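Long-range contact in Bse634I restriction endonuclease (PDB 1KNV), which probably cleaves double-stranded DNA as a metal-dependent type II restriction endonuclease of the PD-(D/E)XK group: residues Asp98-Phe112 and Thr142-Ile156. Sequence-based numbering, arbitrary orientation.
Sequences DYLIIKMPNVKTFDF and TSNPDLLIIRQKDLI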
ATOM      1  N   ASP B  98      19.628 -27.226   9.179  1.00 36.77           N
ATOM      2  CA  ASP B  98      18.815 -26.104   9.640  1.00 34.44           C
ATOM      3  C   ASP B  98      17.386 -26.177   9.147  1.00 31.57           C
ATOM      4  O   ASP B  98      16.578 -25.323   9.481  1.00 30.27           O
ATOM      5  CB  ASP B  98      19.410 -24.786   9.178  1.00 36.78           C
ATOM      6  CG  ASP B  98      20.863 -24.655   9.538  1.00 40.37           C
ATOM      7  OD1 ASP B  98      21.230 -24.975  10.694  1.00 41.03           O
ATOM      8  OD2 ASP B  98      21.640 -24.221   8.660  1.00 43.66           O
ATOM      9  N   TYR B  99      17.083 -27.205   8.361  1.00 28.82           N
ATOM     10  CA  TYR B  99      15.757 -27.379   7.783  1.00 25.82           C
ATOM     11  C   TYR B  99      14.912 -28.505   8.369  1.00 24.48           C
ATOM     12  O   TYR B  99      15.422 -29.517   8.841  1.00 24.87           O
ATOM     13  CB  TYR B  99      15.885 -27.618   6.278  1.00 24.91           C
ATOM     14  CG  TYR B  99      16.310 -26.410   5.483  1.00 24.82           C
ATOM     15  CD1 TYR B  99      15.366 -25.605   4.848  1.00 25.06           C
ATOM     16  CD2 TYR B  99      17.655 -26.070   5.365  1.00 25.00           C
ATOM     17  CE1 TYR B  99      15.753 -24.492   4.112  1.00 25.69           C
ATOM     18  CE2 TYR B  99      18.053 -24.961   4.633  1.00 25.66           C
ATOM     19  CZ  TYR B  99      17.098 -24.178   4.008  1.00 25.52           C
ATOM     20  OH  TYR B  99      17.484 -23.092   3.270  1.00 26.20           O
ATOM     21  N   LEU B 100      13.605 -28.296   8.326  1.00 22.47           N
ATOM     22  CA  LEU B 100      12.627 -29.271   8.769  1.00 21.58           C
ATOM     23  C   LEU B 100      11.589 -29.287   7.665  1.00 20.64           C
ATOM     24  O   LEU B 100      11.073 -28.241   7.267  1.00 20.68           O
ATOM     25  CB  LEU B 100      11.954 -28.864  10.092  1.00 21.86           C
ATOM     26  CG  LEU B 100      12.717 -29.013  11.416  1.00 22.18           C
ATOM     27  CD1 LEU B 100      11.782 -28.732  12.601  1.00 21.43           C
ATOM     28  CD2 LEU B 100      13.280 -30.424  11.520  1.00 23.06           C
ATOM     29  N   ILE B 101      11.322 -30.475   7.142  1.00 20.29           N
ATOM     30  CA  ILE B 101      10.322 -30.662   6.099  1.00 20.09           C
ATOM     31  C   ILE B 101       9.261 -31.508   6.805  1.00 19.95           C
ATOM     32  O   ILE B 101       9.413 -32.715   6.959  1.00 20.40           O
ATOM     33  CB  ILE B 101      10.939 -31.392   4.901  1.00 18.76           C
ATOM     34  CG1 ILE B 101      12.145 -30.594   4.410  1.00 18.68           C
ATOM     35  CG2 ILE B 101       9.921 -31.547   3.799  1.00 17.39           C
ATOM     36  CD1 ILE B 101      13.045 -31.343   3.499  1.00 19.05           C
ATOM     37  N   ILE B 102       8.195 -30.850   7.246  1.00 19.48           N
ATOM     38  CA  ILE B 102       7.135 -31.498   8.008  1.00 19.42           C
ATOM     39  C   ILE B 102       5.841 -31.836   7.290  1.00 20.27           C
ATOM     40  O   ILE B 102       5.267 -31.010   6.583  1.00 21.00           O
ATOM     41  CB  ILE B 102       6.762 -30.631   9.214  1.00 19.10           C
ATOM     42  CG1 ILE B 102       8.019 -30.320  10.023  1.00 18.60           C
ATOM     43  CG2 ILE B 102       5.707 -31.331  10.049  1.00 17.72           C
ATOM     44  CD1 ILE B 102       7.797 -29.278  11.095  1.00 20.56           C
ATOM     45  N   LYS B 103       5.365 -33.056   7.513  1.00 21.29           N
ATOM     46  CA  LYS B 103       4.123 -33.512   6.913  1.00 20.42           C
ATOM     47  C   LYS B 103       2.986 -33.025   7.805  1.00 20.62           C
ATOM     48  O   LYS B 103       2.872 -33.442   8.949  1.00 21.25           O
ATOM     49  CB  LYS B 103       4.109 -35.036   6.831  1.00 20.94           C
ATOM     50  CG  LYS B 103       3.392 -35.555   5.605  1.00 21.85           C
ATOM     51  CD  LYS B 103       1.958 -35.148   5.640  1.00 22.72           C
ATOM     52  CE  LYS B 103       1.314 -35.211   4.280  1.00 21.95           C
ATOM     53  NZ  LYS B 103      -0.066 -34.683   4.422  1.00 22.90           N
ATOM     54  N   MET B 104       2.143 -32.145   7.278  1.00 21.08           N
ATOM     55  CA  MET B 104       1.045 -31.596   8.054  1.00 22.64           C
ATOM     56  C   MET B 104      -0.297 -32.277   7.842  1.00 23.23           C
ATOM     57  O   MET B 104      -0.630 -32.676   6.728  1.00 23.44           O
ATOM     58  CB  MET B 104       0.886 -30.106   7.750  1.00 22.95           C
ATOM     59  CG  MET B 104       2.089 -29.256   8.094  1.00 22.53           C
ATOM     60  SD  MET B 104       2.463 -29.300   9.846  1.00 24.15           S
ATOM     61  CE  MET B 104       0.990 -28.610  10.509  1.00 22.72           C
ATOM     62  N   PRO B 105      -1.090 -32.408   8.919  1.00 24.30           N
ATOM     63  CA  PRO B 105      -2.417 -33.027   8.891  1.00 25.95           C
ATOM     64  C   PRO B 105      -3.377 -31.941   8.406  1.00 28.42           C
ATOM     65  O   PRO B 105      -2.927 -30.870   7.993  1.00 29.28           O
ATOM     66  CB  PRO B 105      -2.653 -33.382  10.348  1.00 24.87           C
ATOM     67  CG  PRO B 105      -2.043 -32.209  11.043  1.00 24.93           C
ATOM     68  CD  PRO B 105      -0.737 -32.005  10.294  1.00 24.27           C
ATOM     69  N   ASN B 106      -4.681 -32.187   8.452  1.00 30.19           N
ATOM     70  CA  ASN B 106      -5.619 -31.164   8.002  1.00 32.57           C
ATOM     71  C   ASN B 106      -5.752 -30.078   9.079  1.00 32.40           C
ATOM     72  O   ASN B 106      -5.498 -30.324  10.253  1.00 30.98           O
ATOM     73  CB  ASN B 106      -6.983 -31.774   7.701  1.00 35.98           C
ATOM     74  CG  ASN B 106      -7.900 -31.740   8.891  1.00 39.35           C
ATOM     75  OD1 ASN B 106      -7.615 -32.352   9.921  1.00 41.56           O
ATOM     76  ND2 ASN B 106      -9.011 -31.010   8.768  1.00 41.36           N
ATOM     77  N   VAL B 107      -6.162 -28.881   8.669  1.00 33.21           N
ATOM     78  CA  VAL B 107      -6.289 -27.744   9.580  1.00 32.88           C
ATOM     79  C   VAL B 107      -7.115 -28.000  10.844  1.00 33.60           C
ATOM     80  O   VAL B 107      -6.845 -27.417  11.898  1.00 33.95           O
ATOM     81  CB  VAL B 107      -6.862 -26.517   8.830  1.00 32.49           C
ATOM     82  CG1 VAL B 107      -8.324 -26.756   8.477  1.00 30.74           C
ATOM     83  CG2 VAL B 107      -6.677 -25.258   9.666  1.00 31.30           C
ATOM     84  N   LYS B 108      -8.112 -28.870  10.755  1.00 33.26           N
ATOM     85  CA  LYS B 108      -8.936 -29.150  11.917  1.00 34.43           C
ATOM     86  C   LYS B 108      -8.211 -30.006  12.946  1.00 33.49           C
ATOM     87  O   LYS B 108      -8.446 -29.888  14.146  1.00 33.53           O
ATOM     88  CB  LYS B 108     -10.234 -29.806  11.478  1.00 37.29           C
ATOM     89  CG  LYS B 108     -11.083 -28.880  10.623  1.00 41.34           C
ATOM     90  CD  LYS B 108     -12.456 -29.475  10.347  1.00 44.73           C
ATOM     91  CE  LYS B 108     -13.293 -28.548   9.470  1.00 46.82           C
ATOM     92  NZ  LYS B 108     -14.607 -29.166   9.093  1.00 48.57           N
ATOM     93  N   THR B 109      -7.317 -30.862  12.475  1.00 32.21           N
ATOM     94  CA  THR B 109      -6.533 -31.712  13.361  1.00 30.17           C
ATOM     95  C   THR B 109      -5.503 -30.855  14.097  1.00 29.66           C
ATOM     96  O   THR B 109      -5.366 -30.923  15.320  1.00 30.81           O
ATOM     97  CB  THR B 109      -5.782 -32.783  12.562  1.00 30.33           C
ATOM     98  OG1 THR B 109      -6.730 -33.632  11.910  1.00 31.25           O
ATOM     99  CG2 THR B 109      -4.884 -33.613  13.473  1.00 29.59           C
ATOM    100  N   PHE B 110      -4.779 -30.044  13.337  1.00 27.70           N
ATOM    101  CA  PHE B 110      -3.759 -29.180  13.902  1.00 26.09           C
ATOM    102  C   PHE B 110      -3.509 -28.037  12.939  1.00 26.60           C
ATOM    103  O   PHE B 110      -2.844 -28.226  11.923  1.00 27.32           O
ATOM    104  CB  PHE B 110      -2.460 -29.960  14.103  1.00 24.51           C
ATOM    105  CG  PHE B 110      -1.380 -29.180  14.816  1.00 23.90           C
ATOM    106  CD1 PHE B 110      -1.210 -29.295  16.190  1.00 22.83           C
ATOM    107  CD2 PHE B 110      -0.533 -28.333  14.111  1.00 23.24           C
ATOM    108  CE1 PHE B 110      -0.216 -28.585  16.847  1.00 22.29           C
ATOM    109  CE2 PHE B 110       0.464 -27.618  14.759  1.00 22.79           C
ATOM    110  CZ  PHE B 110       0.623 -27.744  16.130  1.00 23.29           C
ATOM    111  N   ASP B 111      -4.048 -26.858  13.252  1.00 26.09           N
ATOM    112  CA  ASP B 111      -3.861 -25.670  12.424  1.00 24.94           C
ATOM    113  C   ASP B 111      -2.369 -25.351  12.429  1.00 24.58           C
ATOM    114  O   ASP B 111      -1.800 -25.074  13.486  1.00 24.98           O
ATOM    115  CB  ASP B 111      -4.633 -24.501  13.021  1.00 26.09           C
ATOM    116  CG  ASP B 111      -4.471 -23.233  12.223  1.00 27.39           C
ATOM    117  OD1 ASP B 111      -3.496 -23.132  11.452  1.00 26.70           O
ATOM    118  OD2 ASP B 111      -5.317 -22.326  12.378  1.00 29.97           O
ATOM    119  N   PHE B 112      -1.742 -25.376  11.253  1.00 23.45           N
ATOM    120  CA  PHE B 112      -0.298 -25.125  11.137  1.00 22.32           C
ATOM    121  C   PHE B 112       0.129 -23.816  11.784  1.00 21.97           C
ATOM    122  O   PHE B 112       1.269 -23.687  12.237  1.00 22.53           O
ATOM    123  CB  PHE B 112       0.137 -25.139   9.661  1.00 21.86           C
ATOM    124  CG  PHE B 112       0.019 -23.797   8.966  1.00 20.69           C
ATOM    125  CD1 PHE B 112       1.112 -22.941   8.887  1.00 20.30           C
ATOM    126  CD2 PHE B 112      -1.188 -23.386   8.416  1.00 19.66           C
ATOM    127  CE1 PHE B 112       1.001 -21.690   8.268  1.00 20.01           C
ATOM    128  CE2 PHE B 112      -1.309 -22.144   7.800  1.00 20.09           C
ATOM    129  CZ  PHE B 112      -0.209 -21.292   7.726  1.00 19.40           C
ATOM    130  N   THR B 142      -7.995 -19.783   7.073  1.00 22.02           N
ATOM    131  CA  THR B 142      -6.793 -20.359   6.491  1.00 22.68           C
ATOM    132  C   THR B 142      -6.876 -21.882   6.501  1.00 22.60           C
ATOM    133  O   THR B 142      -7.733 -22.462   7.165  1.00 24.16           O
ATOM    134  CB  THR B 142      -5.533 -19.895   7.268  1.00 22.17           C
ATOM    135  OG1 THR B 142      -5.662 -20.263   8.644  1.00 21.81           O
ATOM    136  CG2 THR B 142      -5.372 -18.369   7.173  1.00 20.96           C
ATOM    137  N   SER B 143      -5.993 -22.527   5.750  1.00 22.67           N
ATOM    138  CA  SER B 143      -5.958 -23.986   5.686  1.00 24.01           C
ATOM    139  C   SER B 143      -4.514 -24.445   5.856  1.00 23.37           C
ATOM    140  O   SER B 143      -3.608 -23.622   5.990  1.00 23.06           O
ATOM    141  CB  SER B 143      -6.508 -24.479   4.343  1.00 24.30           C
ATOM    142  OG  SER B 143      -5.768 -23.928   3.268  1.00 25.82           O
ATOM    143  N   ASN B 144      -4.305 -25.757   5.846  1.00 23.36           N
ATOM    144  CA  ASN B 144      -2.978 -26.335   6.013  1.00 21.73           C
ATOM    145  C   ASN B 144      -2.342 -26.867   4.753  1.00 21.81           C
ATOM    146  O   ASN B 144      -2.942 -27.678   4.044  1.00 21.64           O
ATOM    147  CB  ASN B 144      -3.023 -27.516   6.977  1.00 22.97           C
ATOM    148  CG  ASN B 144      -3.043 -27.100   8.406  1.00 24.05           C
ATOM    149  OD1 ASN B 144      -3.283 -25.944   8.725  1.00 25.45           O
ATOM    150  ND2 ASN B 144      -2.804 -28.053   9.293  1.00 25.25           N
ATOM    151  N   PRO B 145      -1.124 -26.408   4.440  1.00 21.49           N
ATOM    152  CA  PRO B 145      -0.467 -26.933   3.245  1.00 21.53           C
ATOM    153  C   PRO B 145      -0.119 -28.356   3.699  1.00 21.60           C
ATOM    154  O   PRO B 145       0.051 -28.593   4.901  1.00 21.28           O
ATOM    155  CB  PRO B 145       0.764 -26.045   3.112  1.00 21.75           C
ATOM    156  CG  PRO B 145       1.064 -25.679   4.502  1.00 23.07           C
ATOM    157  CD  PRO B 145      -0.303 -25.368   5.074  1.00 21.49           C
ATOM    158  N   ASP B 146      -0.036 -29.302   2.773  1.00 20.76           N
ATOM    159  CA  ASP B 146       0.254 -30.677   3.155  1.00 20.48           C
ATOM    160  C   ASP B 146       1.702 -30.850   3.582  1.00 20.63           C
ATOM    161  O   ASP B 146       2.039 -31.770   4.336  1.00 20.39           O
ATOM    162  CB  ASP B 146      -0.058 -31.619   1.993  1.00 22.39           C
ATOM    163  CG  ASP B 146      -1.522 -31.568   1.586  1.00 22.90           C
ATOM    164  OD1 ASP B 146      -2.401 -31.752   2.465  1.00 24.30           O
ATOM    165  OD2 ASP B 146      -1.796 -31.335   0.394  1.00 24.94           O
ATOM    166  N   LEU B 147       2.557 -29.955   3.125  1.00 20.63           N
ATOM    167  CA  LEU B 147       3.966 -30.052   3.450  1.00 20.31           C
ATOM    168  C   LEU B 147       4.542 -28.667   3.736  1.00 19.95           C
ATOM    169  O   LEU B 147       4.286 -27.706   3.003  1.00 18.03           O
ATOM    170  CB  LEU B 147       4.679 -30.669   2.256  1.00 22.42           C
ATOM    171  CG  LEU B 147       6.132 -31.082   2.254  1.00 24.12           C
ATOM    172  CD1 LEU B 147       6.261 -32.104   3.340  1.00 24.22           C
ATOM    173  CD2 LEU B 147       6.538 -31.636   0.886  1.00 24.20           C
ATOM    174  N   LEU B 148       5.291 -28.557   4.829  1.00 19.89           N
ATOM    175  CA  LEU B 148       5.934 -27.304   5.221  1.00 21.50           C
ATOM    176  C   LEU B 148       7.466 -27.403   5.243  1.00 20.49           C
ATOM    177  O   LEU B 148       8.021 -28.366   5.784  1.00 20.49           O
ATOM    178  CB  LEU B 148       5.534 -26.893   6.629  1.00 22.68           C
ATOM    179  CG  LEU B 148       4.176 -26.348   6.966  1.00 24.59           C
ATOM    180  CD1 LEU B 148       4.202 -25.859   8.415  1.00 24.96           C
ATOM    181  CD2 LEU B 148       3.889 -25.242   5.995  1.00 25.02           C
ATOM    182  N   ILE B 149       8.140 -26.432   4.650  1.00 20.44           N
ATOM    183  CA  ILE B 149       9.592 -26.398   4.672  1.00 20.44           C
ATOM    184  C   ILE B 149       9.929 -25.237   5.592  1.00 20.40           C
ATOM    185  O   ILE B 149       9.548 -24.096   5.331  1.00 20.36           O
ATOM    186  CB  ILE B 149      10.181 -26.194   3.264  1.00 20.81           C
ATOM    187  CG1 ILE B 149       9.941 -27.448   2.385  1.00 20.60           C
ATOM    188  CG2 ILE B 149      11.687 -25.964   3.380  1.00 19.54           C
ATOM    189  CD1 ILE B 149       8.490 -27.781   2.137  1.00 20.66           C
ATOM    190  N   ILE B 150      10.535 -25.575   6.717  1.00 21.54           N
ATOM    191  CA  ILE B 150      10.890 -24.608   7.746  1.00 22.13           C
ATOM    192  C   ILE B 150      12.401 -24.515   7.904  1.00 22.72           C
ATOM    193  O   ILE B 150      13.105 -25.508   7.748  1.00 23.74           O
ATOM    194  CB  ILE B 150      10.295 -25.037   9.109  1.00 22.33           C
ATOM    195  CG1 ILE B 150       8.769 -24.990   9.044  1.00 23.05           C
ATOM    196  CG2 ILE B 150      10.820 -24.170  10.226  1.00 20.97           C
ATOM    197  CD1 ILE B 150       8.109 -25.708  10.160  1.00 25.36           C
ATOM    198  N   ARG B 151      12.903 -23.322   8.158  1.00 23.22           N
ATOM    199  CA  ARG B 151      14.331 -23.151   8.340  1.00 25.51           C
ATOM    200  C   ARG B 151      14.593 -22.367   9.624  1.00 25.36           C
ATOM    201  O   ARG B 151      14.382 -21.156   9.684  1.00 24.60           O
ATOM    202  CB  ARG B 151      14.959 -22.414   7.155  1.00 28.51           C
ATOM    203  CG  ARG B 151      16.476 -22.382   7.231  1.00 32.61           C
ATOM    204  CD  ARG B 151      17.060 -21.469   6.194  1.00 35.72           C
ATOM    205  NE  ARG B 151      18.513 -21.510   6.259  1.00 40.77           N
ATOM    206  CZ  ARG B 151      19.294 -20.932   5.363  1.00 43.08           C
ATOM    207  NH1 ARG B 151      18.756 -20.263   4.334  1.00 44.34           N
ATOM    208  NH2 ARG B 151      20.611 -21.035   5.478  1.00 45.37           N
ATOM    209  N   GLN B 152      15.030 -23.074  10.660  1.00 24.77           N
ATOM    210  CA  GLN B 152      15.322 -22.467  11.954  1.00 25.69           C
ATOM    211  C   GLN B 152      16.200 -23.464  12.709  1.00 26.70           C
ATOM    212  O   GLN B 152      15.711 -24.425  13.295  1.00 27.03           O
ATOM    213  CB  GLN B 152      14.015 -22.193  12.717  1.00 24.41           C
ATOM    214  CG  GLN B 152      14.183 -21.303  13.947  1.00 24.20           C
ATOM    215  CD  GLN B 152      12.856 -20.908  14.566  1.00 24.48           C
ATOM    216  OE1 GLN B 152      12.610 -21.142  15.748  1.00 25.09           O
ATOM    217  NE2 GLN B 152      11.994 -20.306  13.766  1.00 23.64           N
ATOM    218  N   LYS B 153      17.504 -23.229  12.680  1.00 28.33           N
ATOM    219  CA  LYS B 153      18.451 -24.129  13.317  1.00 30.48           C
ATOM    220  C   LYS B 153      18.101 -24.608  14.717  1.00 29.70           C
ATOM    221  O   LYS B 153      18.230 -25.791  15.015  1.00 30.99           O
ATOM    222  CB  LYS B 153      19.846 -23.500  13.343  1.00 32.93           C
ATOM    223  CG  LYS B 153      20.914 -24.471  13.825  1.00 35.92           C
ATOM    224  CD  LYS B 153      22.314 -23.898  13.713  1.00 38.26           C
ATOM    225  CE  LYS B 153      23.333 -24.898  14.246  1.00 39.60           C
ATOM    226  NZ  LYS B 153      24.736 -24.385  14.204  1.00 41.53           N
ATOM    227  N   ASP B 154      17.651 -23.701  15.575  1.00 29.51           N
ATOM    228  CA  ASP B 154      17.335 -24.069  16.944  1.00 29.06           C
ATOM    229  C   ASP B 154      16.182 -25.055  17.112  1.00 30.02           C
ATOM    230  O   ASP B 154      15.886 -25.471  18.229  1.00 31.86           O
ATOM    231  CB  ASP B 154      17.077 -22.808  17.778  1.00 29.71           C
ATOM    232  CG  ASP B 154      15.724 -22.187  17.505  1.00 31.14           C
ATOM    233  OD1 ASP B 154      14.978 -22.706  16.651  1.00 33.64           O
ATOM    234  OD2 ASP B 154      15.396 -21.172  18.150  1.00 31.92           O
ATOM    235  N   LEU B 155      15.526 -25.434  16.019  1.00 29.60           N
ATOM    236  CA  LEU B 155      14.413 -26.383  16.096  1.00 28.76           C
ATOM    237  C   LEU B 155      14.877 -27.822  15.877  1.00 29.60           C
ATOM    238  O   LEU B 155      14.114 -28.770  16.090  1.00 29.48           O
ATOM    239  CB  LEU B 155      13.356 -26.060  15.032  1.00 26.03           C
ATOM    240  CG  LEU B 155      12.593 -24.749  15.149  1.00 24.62           C
ATOM    241  CD1 LEU B 155      11.601 -24.648  14.004  1.00 24.79           C
ATOM    242  CD2 LEU B 155      11.868 -24.699  16.468  1.00 23.52           C
ATOM    243  N   ILE B 156      16.129 -27.973  15.453  1.00 30.24           N
ATOM    244  CA  ILE B 156      16.701 -29.277  15.143  1.00 31.32           C
ATOM    245  C   ILE B 156      17.189 -30.111  16.326  1.00 32.77           C
ATOM    246  O   ILE B 156      18.046 -29.680  17.094  1.00 33.88           O
ATOM    247  CB  ILE B 156      17.857 -29.110  14.140  1.00 30.51           C
ATOM    248  CG1 ILE B 156      17.393 -28.238  12.965  1.00 28.66           C
ATOM    249  CG2 ILE B 156      18.346 -30.480  13.657  1.00 30.66           C
ATOM    250  CD1 ILE B 156      16.219 -28.780  12.205  1.00 26.63           C
TER
HETATM  251  O   HOH W   1      -3.255 -31.524   4.961  1.00 37.16           O
HETATM  252  O   HOH W   2      -6.482 -28.082   5.747  1.00 21.82           O
HETATM  253  O   HOH W   3      -4.369 -22.369   9.012  1.00 21.15           O
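Leu100 and Ile150, then Ile102 and Leu148, exchange paired backbone hydrogen bonds, joining strands 99-103 and 147-151 as antiparallel neighbours at one margin of the mixed sheet that forms the core of this PDDEXK-clan nuclease. Beyond the strands, residues 104-112 curl round Asn144. With CG anti to the carbonyl carbon (chi1 -80°), the Asn144 side chain reaches into that segment: CB lies 3.5 Å from Pro105 O, CG is 3.5 Å from Val107 CA, and the amide divides its two ends. ND2 donates to both Pro105 O and Phe110 O, the second bond short at 2.6 Å from ND2 to Phe110 O, while OD1 accepts an almost straight N-H from Phe112 (178°) and also lies in plane at the edge of the Phe112 ring. A leucine here would probably leave the carbonyls of Pro105 and Phe110 and the amide of Phe112 without their mates, freeing the segment to shift. Next along the chain, Pro145 CD sits over one face of the Phe112 ring, and Asp146, seen to bind calcium in this protein though no calcium sits on this chain, gives its backbone O to Met104 N; its OD2 is held by Leu197 N. At the far end of the strands Tyr99 offers a ring face to the extended Arg151 chain, whose CG stands 3.8 Å from the ring centroid.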